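Local coordinates for protein ATP-dependent DNA ligase (Mycobacterium tuberculosis, PDB 6NHX) that seals breaks in double-stranded DNA, using ATP to join 3'-hydroxyl and 5'-phosphate ends in non-homologous end joining with Ku, at residues Asp72-Leu77 and Leu111-Gly116; Phe106-Leu111 and Thr138-Pro143; His188-Glu193 and Val276-Trp281; Leu221-Arg226 and Ser251-Pro256. The protein carries 1 engineered substitution. All coordinates share one frame; numbering follows the deposited sequence.

Interaction 1. Residues Asp72-Leu77 and Leu111-Gly116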
# COMPACT_ATOMS: atom_id res chain seq x y z
N ASP A 72 -1.11 -14.05 27.11
CA ASP A 72 -1.80 -13.55 28.30
C ASP A 72 -2.54 -12.24 28.05
O ASP A 72 -3.30 -11.81 28.92
CB ASP A 72 -0.81 -13.36 29.46
CG ASP A 72 0.07 -14.58 29.70
OD1 ASP A 72 1.31 -14.44 29.61
OD2 ASP A 72 -0.48 -15.67 29.98
N HIS A 73 -2.33 -11.61 26.91
CA HIS A 73 -2.90 -10.30 26.62
C HIS A 73 -4.17 -10.42 25.78
O HIS A 73 -4.38 -11.39 25.04
CB HIS A 73 -1.90 -9.44 25.84
CG HIS A 73 -0.74 -8.96 26.65
ND1 HIS A 73 -0.85 -8.00 27.63
CD2 HIS A 73 0.58 -9.30 26.61
CE1 HIS A 73 0.33 -7.78 28.17
NE2 HIS A 73 1.22 -8.54 27.56
N HIS A 74 -5.00 -9.39 25.87
CA HIS A 74 -6.09 -9.18 24.92
C HIS A 74 -5.87 -7.80 24.31
O HIS A 74 -5.99 -6.79 25.01
CB HIS A 74 -7.44 -9.26 25.62
CG HIS A 74 -8.61 -8.94 24.74
ND1 HIS A 74 -9.88 -8.75 25.23
CD2 HIS A 74 -8.70 -8.77 23.40
CE1 HIS A 74 -10.70 -8.48 24.24
NE2 HIS A 74 -10.01 -8.48 23.11
N VAL A 75 -5.51 -7.76 23.03
CA VAL A 75 -5.19 -6.50 22.38
C VAL A 75 -5.87 -6.39 21.02
O VAL A 75 -6.20 -7.39 20.37
CB VAL A 75 -3.67 -6.25 22.21
CG1 VAL A 75 -2.98 -6.18 23.56
CG2 VAL A 75 -3.05 -7.32 21.32
N VAL A 76 -6.09 -5.15 20.60
CA VAL A 76 -6.45 -4.83 19.23
C VAL A 76 -5.38 -3.90 18.69
O VAL A 76 -5.10 -2.84 19.27
CB VAL A 76 -7.84 -4.19 19.13
CG1 VAL A 76 -8.11 -3.73 17.71
CG2 VAL A 76 -8.91 -5.17 19.58
N LEU A 77 -4.75 -4.31 17.59
CA LEU A 77 -3.70 -3.55 16.94
C LEU A 77 -4.16 -3.10 15.57
O LEU A 77 -5.04 -3.72 14.95
CB LEU A 77 -2.44 -4.41 16.77
CG LEU A 77 -1.94 -5.01 18.07
CD1 LEU A 77 -1.23 -6.33 17.80
CD2 LEU A 77 -1.02 -4.04 18.77
N LEU A 111 -2.48 0.99 18.67
CA LEU A 111 -3.00 0.11 19.70
C LEU A 111 -4.36 0.67 20.09
O LEU A 111 -4.44 1.82 20.55
CB LEU A 111 -2.07 0.10 20.91
CG LEU A 111 -2.49 -0.78 22.09
CD1 LEU A 111 -2.49 -2.26 21.71
CD2 LEU A 111 -1.56 -0.55 23.27
N LEU A 112 -5.42 -0.09 19.85
CA LEU A 112 -6.77 0.41 20.06
C LEU A 112 -7.45 -0.15 21.29
O LEU A 112 -8.47 0.39 21.73
CB LEU A 112 -7.65 0.09 18.84
CG LEU A 112 -7.08 0.50 17.48
CD1 LEU A 112 -8.10 0.27 16.38
CD2 LEU A 112 -6.58 1.95 17.49
N TYR A 113 -6.91 -1.23 21.86
CA TYR A 113 -7.48 -1.84 23.05
C TYR A 113 -6.37 -2.65 23.68
O TYR A 113 -5.61 -3.34 22.98
CB TYR A 113 -8.64 -2.76 22.65
CG TYR A 113 -9.27 -3.50 23.81
CD1 TYR A 113 -8.74 -4.71 24.26
CD2 TYR A 113 -10.41 -3.02 24.44
CE1 TYR A 113 -9.31 -5.39 25.29
CE2 TYR A 113 -10.99 -3.70 25.49
CZ TYR A 113 -10.43 -4.88 25.91
OH TYR A 113 -10.97 -5.60 26.94
N LEU A 114 -6.26 -2.55 25.00
CA LEU A 114 -5.22 -3.27 25.74
C LEU A 114 -5.79 -3.71 27.08
O LEU A 114 -6.02 -2.87 27.95
CB LEU A 114 -4.01 -2.36 25.93
CG LEU A 114 -2.87 -2.85 26.83
CD1 LEU A 114 -2.24 -4.06 26.23
CD2 LEU A 114 -1.83 -1.75 27.02
N ASP A 115 -6.02 -5.02 27.21
CA ASP A 115 -6.25 -5.66 28.51
C ASP A 115 -7.31 -4.94 29.33
O ASP A 115 -7.13 -4.63 30.51
CB ASP A 115 -4.95 -5.82 29.30
CG ASP A 115 -3.95 -6.71 28.59
OD1 ASP A 115 -2.74 -6.38 28.59
OD2 ASP A 115 -4.37 -7.70 27.98
N GLY A 116 -8.45 -4.66 28.69
CA GLY A 116 -9.58 -4.06 29.35
C GLY A 116 -9.69 -2.56 29.18
O GLY A 116 -10.65 -1.97 29.68
O HOH W 1 -9.21 -7.57 28.42
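Asp115 grips two consecutive residues, His73 and His74, where antiparallel strands 74-82 and 105-114 of the nucleotidyltransferase domain come together next to a classic beta bulge. One carboxylate oxygen, OD1, accepts from His73 ND1 at 2.7 Å through its syn lone pair, lying in the imidazole plane, so that ring and carboxylate are nearly coplanar. The other, OD2, takes the backbone N of His74 at 2.8 Å. With CG anti to the carbonyl carbon (chi1 -62°), the carboxylate turns back across the strand pair, while the backbone N of Asp115 bonds His74 O. Each oxygen thus has its own donor, which fixes the rotation of the carboxylate, and the negative charge would favour a proton on ND1 of His73.

His74 has CG anti to its backbone N (chi1 175°), and Tyr113 CE1 sits over the centre of its ring; the planes are inclined at 48°. On the face that carries Tyr113, the Tyr113 CB also packs on Val76, and Phe3 adds a further ring. Leu112 and Tyr113 both stand opposite Val76, whose O receives Leu112 N and whose N donates to Tyr113 O. The other face is aliphatic and covered by helix 124-136: Leu77 CD2 meets Leu111 CD1 at 3.7 Å, and Val75 CG1 presses on Leu114 CD1 at a tight 3.5 Å.

Interaction 2. Residues Phe106-Leu111 and Thr138-Pro143. With ATP (adenosine-5'-triphosphate), chain B.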
# COMPACT_ATOMS: atom_id res chain seq x y z
N PHE A 106 3.49 -8.54 10.00
CA PHE A 106 2.57 -7.50 10.43
C PHE A 106 3.38 -6.42 11.13
O PHE A 106 4.09 -6.70 12.10
CB PHE A 106 1.50 -8.07 11.35
CG PHE A 106 0.56 -7.02 11.89
CD1 PHE A 106 -0.32 -6.33 11.05
CD2 PHE A 106 0.56 -6.71 13.24
CE1 PHE A 106 -1.18 -5.37 11.56
CE2 PHE A 106 -0.30 -5.73 13.74
CZ PHE A 106 -1.16 -5.09 12.92
N TRP A 107 3.33 -5.20 10.60
CA TRP A 107 3.98 -4.05 11.21
C TRP A 107 2.89 -3.22 11.88
O TRP A 107 2.08 -2.58 11.19
CB TRP A 107 4.75 -3.22 10.18
CG TRP A 107 6.04 -3.90 9.72
CD1 TRP A 107 6.42 -5.19 9.98
CD2 TRP A 107 7.08 -3.33 8.92
NE1 TRP A 107 7.65 -5.44 9.39
CE2 TRP A 107 8.07 -4.32 8.74
CE3 TRP A 107 7.28 -2.07 8.34
CZ2 TRP A 107 9.24 -4.09 8.01
CZ3 TRP A 107 8.45 -1.85 7.61
CH2 TRP A 107 9.40 -2.85 7.44
N ALA A 108 2.90 -3.21 13.21
CA ALA A 108 1.88 -2.52 13.97
C ALA A 108 2.23 -1.04 14.12
O ALA A 108 3.39 -0.69 14.37
CB ALA A 108 1.77 -3.14 15.37
N PHE A 109 1.21 -0.19 13.99
CA PHE A 109 1.40 1.24 14.22
C PHE A 109 0.34 1.89 15.09
O PHE A 109 0.43 3.09 15.36
CB PHE A 109 1.62 2.03 12.92
CG PHE A 109 0.63 1.75 11.81
CD1 PHE A 109 -0.72 2.05 11.96
CD2 PHE A 109 1.08 1.25 10.57
CE1 PHE A 109 -1.64 1.81 10.92
CE2 PHE A 109 0.18 1.02 9.53
CZ PHE A 109 -1.17 1.29 9.70
N ASP A 110 -0.64 1.13 15.58
CA ASP A 110 -1.55 1.68 16.57
C ASP A 110 -2.01 0.57 17.50
O ASP A 110 -1.94 -0.62 17.18
CB ASP A 110 -2.73 2.46 15.97
CG ASP A 110 -3.01 3.75 16.73
OD1 ASP A 110 -2.87 3.74 17.97
OD2 ASP A 110 -3.35 4.77 16.08
N LEU A 111 -2.48 0.99 18.67
CA LEU A 111 -3.00 0.11 19.70
C LEU A 111 -4.36 0.67 20.09
O LEU A 111 -4.44 1.82 20.55
CB LEU A 111 -2.07 0.10 20.91
CG LEU A 111 -2.49 -0.78 22.09
CD1 LEU A 111 -2.49 -2.26 21.71
CD2 LEU A 111 -1.56 -0.55 23.27
N THR A 138 7.56 -8.29 23.77
CA THR A 138 7.03 -9.39 22.97
C THR A 138 7.73 -9.42 21.61
O THR A 138 8.72 -8.71 21.38
CB THR A 138 5.51 -9.24 22.80
OG1 THR A 138 5.25 -8.05 22.05
CG2 THR A 138 4.80 -9.17 24.15
N SER A 139 7.19 -10.23 20.70
CA SER A 139 7.66 -10.37 19.32
C SER A 139 6.91 -9.46 18.34
O SER A 139 7.17 -9.51 17.13
CB SER A 139 7.48 -11.82 18.86
OG SER A 139 6.10 -12.10 18.67
N LEU A 140 5.97 -8.68 18.83
CA LEU A 140 5.25 -7.75 17.98
C LEU A 140 6.23 -6.75 17.38
O LEU A 140 7.12 -6.23 18.07
CB LEU A 140 4.23 -7.01 18.84
CG LEU A 140 3.23 -6.06 18.19
CD1 LEU A 140 2.38 -6.76 17.16
CD2 LEU A 140 2.36 -5.48 19.29
N THR A 141 6.06 -6.45 16.09
CA THR A 141 6.92 -5.55 15.33
C THR A 141 6.29 -4.16 15.26
O THR A 141 5.24 -3.98 14.63
CB THR A 141 7.14 -6.12 13.93
OG1 THR A 141 7.66 -7.46 14.04
CG2 THR A 141 8.12 -5.27 13.13
N VAL A 142 6.93 -3.18 15.89
CA VAL A 142 6.46 -1.80 15.91
C VAL A 142 7.57 -0.90 15.41
O VAL A 142 8.47 -0.51 16.16
CB VAL A 142 6.00 -1.37 17.32
CG1 VAL A 142 5.59 0.11 17.29
CG2 VAL A 142 4.84 -2.23 17.77
N PRO A 143 7.54 -0.50 14.13
CA PRO A 143 8.55 0.43 13.63
C PRO A 143 8.55 1.73 14.42
O PRO A 143 7.50 2.26 14.77
CB PRO A 143 8.14 0.66 12.17
CG PRO A 143 7.45 -0.62 11.78
CD PRO A 143 6.72 -1.09 13.05
PG ATP B . -6.20 5.05 0.89
O1G ATP B . -5.68 6.19 1.74
O2G ATP B . -7.66 5.14 0.50
O3G ATP B . -5.83 3.69 1.45
PB ATP B . -4.22 4.35 -1.15
O1B ATP B . -3.94 4.86 -2.55
O2B ATP B . -4.39 2.88 -0.88
O3B ATP B . -5.46 5.19 -0.55
PA ATP B . -1.80 5.77 -0.42
O1A ATP B . -2.25 7.08 -0.98
O2A ATP B . -0.78 4.87 -1.07
O3A ATP B . -3.11 4.89 -0.14
O5' ATP B . -1.48 5.96 1.16
C5' ATP B . -0.78 4.96 1.89
C4' ATP B . -1.73 3.85 2.36
O4' ATP B . -0.99 3.02 3.25
C3' ATP B . -2.92 4.36 3.13
O3' ATP B . -3.97 3.39 3.05
C2' ATP B . -2.38 4.36 4.53
O2' ATP B . -3.42 4.33 5.53
C1' ATP B . -1.53 3.10 4.57
N9 ATP B . -0.36 3.23 5.46
C8 ATP B . 0.91 2.87 5.17
N7 ATP B . 1.74 3.10 6.23
C5 ATP B . 0.96 3.59 7.21
C6 ATP B . 1.19 4.06 8.57
N6 ATP B . 2.43 4.06 9.08
N1 ATP B . 0.14 4.51 9.27
C2 ATP B . -1.11 4.53 8.77
N3 ATP B . -1.39 4.13 7.52
C4 ATP B . -0.41 3.68 6.71
O HOH W 2 3.89 -7.66 14.56
O HOH W 3 4.89 1.66 14.05
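Trp107 lies against Thr141 and Pro143, and Ala108 packs against Leu140 and Val142, where the loop after helix 124-136 runs beside strand 105-114 of the nucleotidyltransferase domain. The indole is touched at two places. Pro143 CG approaches the six-membered ring, 3.7 Å from Trp107 CE3, with the two side chains crossing at about a right angle. At the pyrrole end, Thr141 CG2 comes within 3.6 Å of Trp107 CD1; the methyl stands anti to the backbone N of Thr141, which turns it to the indole. The indole NE1 itself bonds Glu105, and Trp32 meets the ring edge-to-face.

Ala108 points its CB at the loop, touching Leu140 CD1 and Val142 CG2. Leu140 CD1 also reaches the edge of the Phe106 ring, near its plane. The direct polar link is Ala108 N to Thr141 O, 2.8 Å and nearly straight on to the carbonyl. Two waters extend it: one donates to Phe106 O and accepts from Thr141 N, the other donates to both Ala108 O and Pro143 O.

Phe109 belongs to the nucleotide pocket. Its CG sits between the backbone N and the carbonyl carbon (chi1 49°), and the ring lies against the adenine of ATP, with N1 over the ring centre and Phe109 CE2 3.3 Å from ATP C6.

Interaction 3. Residues His188-Glu193 and Val276-Trp281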
# COMPACT_ATOMS: atom_id res chain seq x y z
N HIS A 188 7.15 10.25 -1.71
CA HIS A 188 8.27 10.86 -2.42
C HIS A 188 8.01 10.99 -3.91
O HIS A 188 8.43 11.97 -4.52
CB HIS A 188 9.53 10.03 -2.19
CG HIS A 188 9.85 9.86 -0.75
ND1 HIS A 188 10.19 10.91 0.06
CD2 HIS A 188 9.84 8.76 0.04
CE1 HIS A 188 10.39 10.47 1.29
NE2 HIS A 188 10.18 9.17 1.30
N TRP A 189 7.34 10.01 -4.51
CA TRP A 189 7.14 9.99 -5.96
C TRP A 189 5.74 10.46 -6.32
O TRP A 189 4.76 10.06 -5.68
CB TRP A 189 7.30 8.57 -6.50
CG TRP A 189 8.71 8.09 -6.59
CD1 TRP A 189 9.43 7.47 -5.61
CD2 TRP A 189 9.57 8.18 -7.73
NE1 TRP A 189 10.69 7.16 -6.07
CE2 TRP A 189 10.80 7.60 -7.37
CE3 TRP A 189 9.42 8.71 -9.02
CZ2 TRP A 189 11.88 7.52 -8.25
CZ3 TRP A 189 10.49 8.63 -9.90
CH2 TRP A 189 11.70 8.04 -9.50
N ASN A 190 5.66 11.27 -7.38
CA ASN A 190 4.40 11.43 -8.07
C ASN A 190 3.89 10.06 -8.50
O ASN A 190 4.67 9.21 -8.94
CB ASN A 190 4.61 12.25 -9.34
CG ASN A 190 4.95 13.69 -9.06
OD1 ASN A 190 4.49 14.27 -8.08
ND2 ASN A 190 5.75 14.28 -9.94
N THR A 191 2.59 9.84 -8.36
CA THR A 191 1.94 8.60 -8.76
C THR A 191 0.80 8.91 -9.72
O THR A 191 0.17 9.97 -9.64
CB THR A 191 1.48 7.81 -7.53
OG1 THR A 191 2.63 7.48 -6.73
CG2 THR A 191 0.78 6.52 -7.92
N GLN A 192 0.57 8.00 -10.66
CA GLN A 192 -0.48 8.17 -11.66
C GLN A 192 -1.18 6.83 -11.84
O GLN A 192 -0.52 5.80 -11.99
CB GLN A 192 0.14 8.62 -13.00
CG GLN A 192 -0.85 8.73 -14.16
CD GLN A 192 -1.92 9.76 -13.93
OE1 GLN A 192 -1.62 10.93 -13.63
NE2 GLN A 192 -3.19 9.36 -14.06
N GLU A 193 -2.51 6.86 -11.80
CA GLU A 193 -3.31 5.71 -12.20
C GLU A 193 -3.31 5.60 -13.72
O GLU A 193 -3.43 6.60 -14.45
CB GLU A 193 -4.74 5.85 -11.70
CG GLU A 193 -4.83 5.86 -10.18
CD GLU A 193 -6.15 6.39 -9.67
OE1 GLU A 193 -7.07 6.60 -10.49
OE2 GLU A 193 -6.26 6.59 -8.45
N VAL A 276 1.37 3.69 -11.16
CA VAL A 276 2.80 3.78 -11.42
C VAL A 276 3.34 5.07 -10.83
O VAL A 276 2.63 6.07 -10.68
CB VAL A 276 3.11 3.68 -12.93
CG1 VAL A 276 2.57 2.35 -13.49
CG2 VAL A 276 2.50 4.83 -13.67
N ARG A 277 4.61 5.04 -10.47
CA ARG A 277 5.35 6.23 -10.08
C ARG A 277 6.01 6.81 -11.32
O ARG A 277 6.29 6.10 -12.28
CB ARG A 277 6.43 5.87 -9.08
CG ARG A 277 5.93 5.08 -7.86
CD ARG A 277 7.09 4.72 -6.96
NE ARG A 277 6.73 3.68 -6.00
CZ ARG A 277 6.84 2.38 -6.25
NH1 ARG A 277 7.28 1.95 -7.42
NH2 ARG A 277 6.49 1.52 -5.31
N TYR A 278 6.26 8.12 -11.29
CA TYR A 278 6.90 8.76 -12.43
C TYR A 278 7.53 10.05 -11.94
O TYR A 278 7.16 10.59 -10.89
CB TYR A 278 5.88 9.04 -13.55
CG TYR A 278 4.90 10.13 -13.21
CD1 TYR A 278 5.09 11.43 -13.67
CD2 TYR A 278 3.79 9.87 -12.42
CE1 TYR A 278 4.21 12.43 -13.35
CE2 TYR A 278 2.90 10.87 -12.09
CZ TYR A 278 3.11 12.15 -12.56
OH TYR A 278 2.23 13.14 -12.22
N SER A 279 8.48 10.56 -12.73
CA SER A 279 9.07 11.85 -12.41
C SER A 279 8.22 12.97 -12.98
O SER A 279 7.67 13.79 -12.25
CB SER A 279 10.51 11.92 -12.94
OG SER A 279 10.55 11.62 -14.32
N GLU A 280 8.09 13.01 -14.31
CA GLU A 280 7.32 14.04 -14.98
C GLU A 280 6.72 13.44 -16.24
O GLU A 280 7.17 12.41 -16.74
CB GLU A 280 8.19 15.25 -15.38
CG GLU A 280 8.94 15.93 -14.24
CD GLU A 280 8.02 16.61 -13.24
OE1 GLU A 280 6.86 16.91 -13.59
OE2 GLU A 280 8.46 16.84 -12.09
N TRP A 281 5.70 14.11 -16.77
CA TRP A 281 5.18 13.78 -18.08
C TRP A 281 6.07 14.40 -19.15
O TRP A 281 6.59 15.51 -18.97
CB TRP A 281 3.77 14.34 -18.26
CG TRP A 281 2.71 13.67 -17.43
CD1 TRP A 281 2.31 14.03 -16.17
CD2 TRP A 281 1.89 12.56 -17.81
NE1 TRP A 281 1.30 13.20 -15.74
CE2 TRP A 281 1.02 12.29 -16.73
CE3 TRP A 281 1.81 11.76 -18.95
CZ2 TRP A 281 0.09 11.25 -16.76
CZ3 TRP A 281 0.87 10.73 -18.98
CH2 TRP A 281 0.03 10.49 -17.89
O HOH W 4 8.06 12.01 -8.71
O HOH W 5 0.05 12.01 -11.31
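Strands 190-201 and 273-278 run antiparallel but strongly twisted, at 136° between Asn190-Glu193 and Val276-Tyr278, and Gln192 and Val276 exchange both backbone bonds as a hydrogen-bonded pair in the OB-fold domain. Beside them, Thr191 and Arg277 form a non-hydrogen-bonded pair with CA atoms 4.4 Å apart.

Arg277 CD lies over one face of the Trp189 indole, 4.1 Å from the centroid of the five-membered ring, a CH-pi contact, with the side chains crossing at about a right angle. Asn190 makes a second such contact, its CB over the face of the Tyr278 ring, offset toward the rim. Tyr278 CG occupies the position between backbone N and carbonyl carbon (chi1 71°), and the ring meets Asn190 and Gln192. Asn190 ND2 then donates to Ser279 O at 3.0 Å, almost in its own amide plane. Farther along, the bend of Gln192 at chi2 (63°) brings CD round toward Trp281, and OE1 then lies at the ring edge, 3.6 Å from Trp281 CZ2. Gln192 OE1 also accepts from the backbone N of Glu307, and Gln192 NE2 donates to Val305 O.

With its aliphatic part on Trp189, Arg277 pairs through NE with OE1 of Glu163, a probable manganese ligand, while NH1 donates to Ser291 OG. This salt bridge joins the two domains beside the probable metal site, consistent with the closed conformation.

Interaction 4. Residues Leu221-Arg226 and Ser251-Pro256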
# COMPACT_ATOMS: atom_id res chain seq x y z
N LEU A 221 -7.45 4.48 -25.31
CA LEU A 221 -6.37 4.78 -24.38
C LEU A 221 -5.30 5.63 -25.06
O LEU A 221 -4.88 5.34 -26.19
CB LEU A 221 -5.72 3.48 -23.88
CG LEU A 221 -6.51 2.56 -22.97
CD1 LEU A 221 -5.64 1.38 -22.55
CD2 LEU A 221 -7.02 3.31 -21.75
N GLN A 222 -4.87 6.68 -24.37
CA GLN A 222 -3.76 7.50 -24.83
C GLN A 222 -2.50 6.89 -24.25
O GLN A 222 -2.30 6.89 -23.03
CB GLN A 222 -3.97 8.94 -24.37
CG GLN A 222 -5.32 9.49 -24.82
CD GLN A 222 -5.66 10.82 -24.18
OE1 GLN A 222 -5.28 11.87 -24.69
NE2 GLN A 222 -6.38 10.78 -23.07
N PHE A 223 -1.66 6.33 -25.12
CA PHE A 223 -0.48 5.58 -24.69
C PHE A 223 0.41 6.45 -23.81
O PHE A 223 0.76 7.58 -24.17
CB PHE A 223 0.25 5.11 -25.94
CG PHE A 223 1.49 4.30 -25.67
CD1 PHE A 223 2.66 4.57 -26.37
CD2 PHE A 223 1.47 3.25 -24.77
CE1 PHE A 223 3.80 3.82 -26.15
CE2 PHE A 223 2.61 2.50 -24.55
CZ PHE A 223 3.78 2.79 -25.24
N ALA A 224 0.77 5.93 -22.64
CA ALA A 224 1.56 6.65 -21.67
C ALA A 224 2.94 6.04 -21.46
O ALA A 224 3.72 6.55 -20.64
CB ALA A 224 0.82 6.70 -20.33
N GLY A 225 3.26 4.97 -22.16
CA GLY A 225 4.58 4.37 -22.10
C GLY A 225 4.55 2.93 -21.64
O GLY A 225 3.52 2.39 -21.22
N ARG A 226 5.71 2.31 -21.75
CA ARG A 226 5.92 0.98 -21.22
C ARG A 226 6.44 1.10 -19.79
O ARG A 226 7.31 1.92 -19.51
CB ARG A 226 6.96 0.26 -22.07
CG ARG A 226 7.37 -1.08 -21.50
CD ARG A 226 8.62 -1.62 -22.17
NE ARG A 226 8.55 -1.48 -23.61
CZ ARG A 226 7.85 -2.28 -24.40
NH1 ARG A 226 7.16 -3.29 -23.89
NH2 ARG A 226 7.83 -2.07 -25.71
N SER A 251 -6.50 -3.64 -30.51
CA SER A 251 -5.76 -2.68 -29.71
C SER A 251 -6.74 -1.69 -29.08
O SER A 251 -7.65 -1.20 -29.76
CB SER A 251 -4.77 -1.91 -30.58
OG SER A 251 -4.22 -0.85 -29.82
N PRO A 252 -6.57 -1.37 -27.80
CA PRO A 252 -7.42 -0.37 -27.15
C PRO A 252 -6.91 1.06 -27.27
O PRO A 252 -7.56 1.98 -26.76
CB PRO A 252 -7.40 -0.82 -25.69
CG PRO A 252 -6.01 -1.37 -25.52
CD PRO A 252 -5.71 -2.08 -26.82
N PHE A 253 -5.78 1.26 -27.93
CA PHE A 253 -5.15 2.57 -27.97
C PHE A 253 -5.75 3.44 -29.07
O PHE A 253 -6.24 2.94 -30.08
CB PHE A 253 -3.64 2.41 -28.16
CG PHE A 253 -2.98 1.76 -26.98
CD1 PHE A 253 -2.67 2.51 -25.86
CD2 PHE A 253 -2.70 0.40 -26.99
CE1 PHE A 253 -2.09 1.91 -24.76
CE2 PHE A 253 -2.12 -0.21 -25.88
CZ PHE A 253 -1.80 0.55 -24.78
N ASP A 254 -5.71 4.76 -28.85
CA ASP A 254 -6.30 5.70 -29.79
C ASP A 254 -5.49 5.90 -31.06
O ASP A 254 -6.01 6.47 -32.03
CB ASP A 254 -6.64 7.05 -29.11
CG ASP A 254 -5.42 7.88 -28.77
OD1 ASP A 254 -4.29 7.37 -28.79
OD2 ASP A 254 -5.61 9.08 -28.48
N VAL A 255 -4.23 5.48 -31.08
CA VAL A 255 -3.35 5.50 -32.24
C VAL A 255 -2.65 4.15 -32.23
O VAL A 255 -2.23 3.71 -31.15
CB VAL A 255 -2.32 6.64 -32.10
CG1 VAL A 255 -1.22 6.48 -33.11
CG2 VAL A 255 -3.01 8.01 -32.29
N PRO A 256 -2.53 3.44 -33.35
CA PRO A 256 -1.82 2.15 -33.33
C PRO A 256 -0.42 2.34 -32.80
O PRO A 256 0.30 3.25 -33.22
CB PRO A 256 -1.83 1.71 -34.80
CG PRO A 256 -2.96 2.50 -35.45
CD PRO A 256 -2.97 3.82 -34.71
O HOH W 6 -2.02 6.63 -27.85
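Leu221 O receives the backbone N of Asp254 at 2.8 Å, with the donor tilted 28° from the carbonyl plane, and the CA of Phe253 adds a C-H...O contact to the same oxygen at 3.3 Å. Leu221 N in turn donates to Pro252 O, so both polar backbone atoms of Leu221 hold the loop 251-256 to the strand. A water continues the seam, accepting from Phe223 N and donating to Asp254 OD1. The carboxylate of Asp254 lies next to the strand, its OD2 3.7 Å from Gln222 CG.

Phe223 turns its ring edge toward the face of Phe253 in an offset edge-to-face pair, with centroids 5.6 Å apart and planes at 84°; Phe223 CD2 approaches Phe253 CE1. Leu221 CB packs on Phe253 CD1, and Leu221 CD1 reaches Pro252 CG. An ST turn, in which Ser251 OG accepts from Phe253 N, shapes the loop before the aromatic residue.

In the OB-fold domain, far from the ATP site, the contact fastens the loop between strand 247-248 and helix 259-262 to strand 220-228: Phe253 also touches Leu212 of strand 208-217 and Tyr267 of strand 266-268, and Phe223 reaches Asp261 of helix 259-262.

How the interactions relate
From the N terminus, interaction 1 closes the loop from strand 74-82 to strand 105-114. Interaction 2 opens from that second strand before interaction 1 ends and closes beyond helix 124-136, so the two cross along the chain; they share Leu111, and Leu77 packs on Leu140 between them. Both belong to the nucleotidyltransferase domain. Interaction 3 opens later, where the chain enters the OB domain, and closes a long loop that includes interaction 4. These two also touch, through Trp281 and Ala224, and reach the same curled sheet. Interactions 2 and 3 do not touch, their nearest atoms being about 13 Å apart, and they lie on opposite sides of the chain's centre.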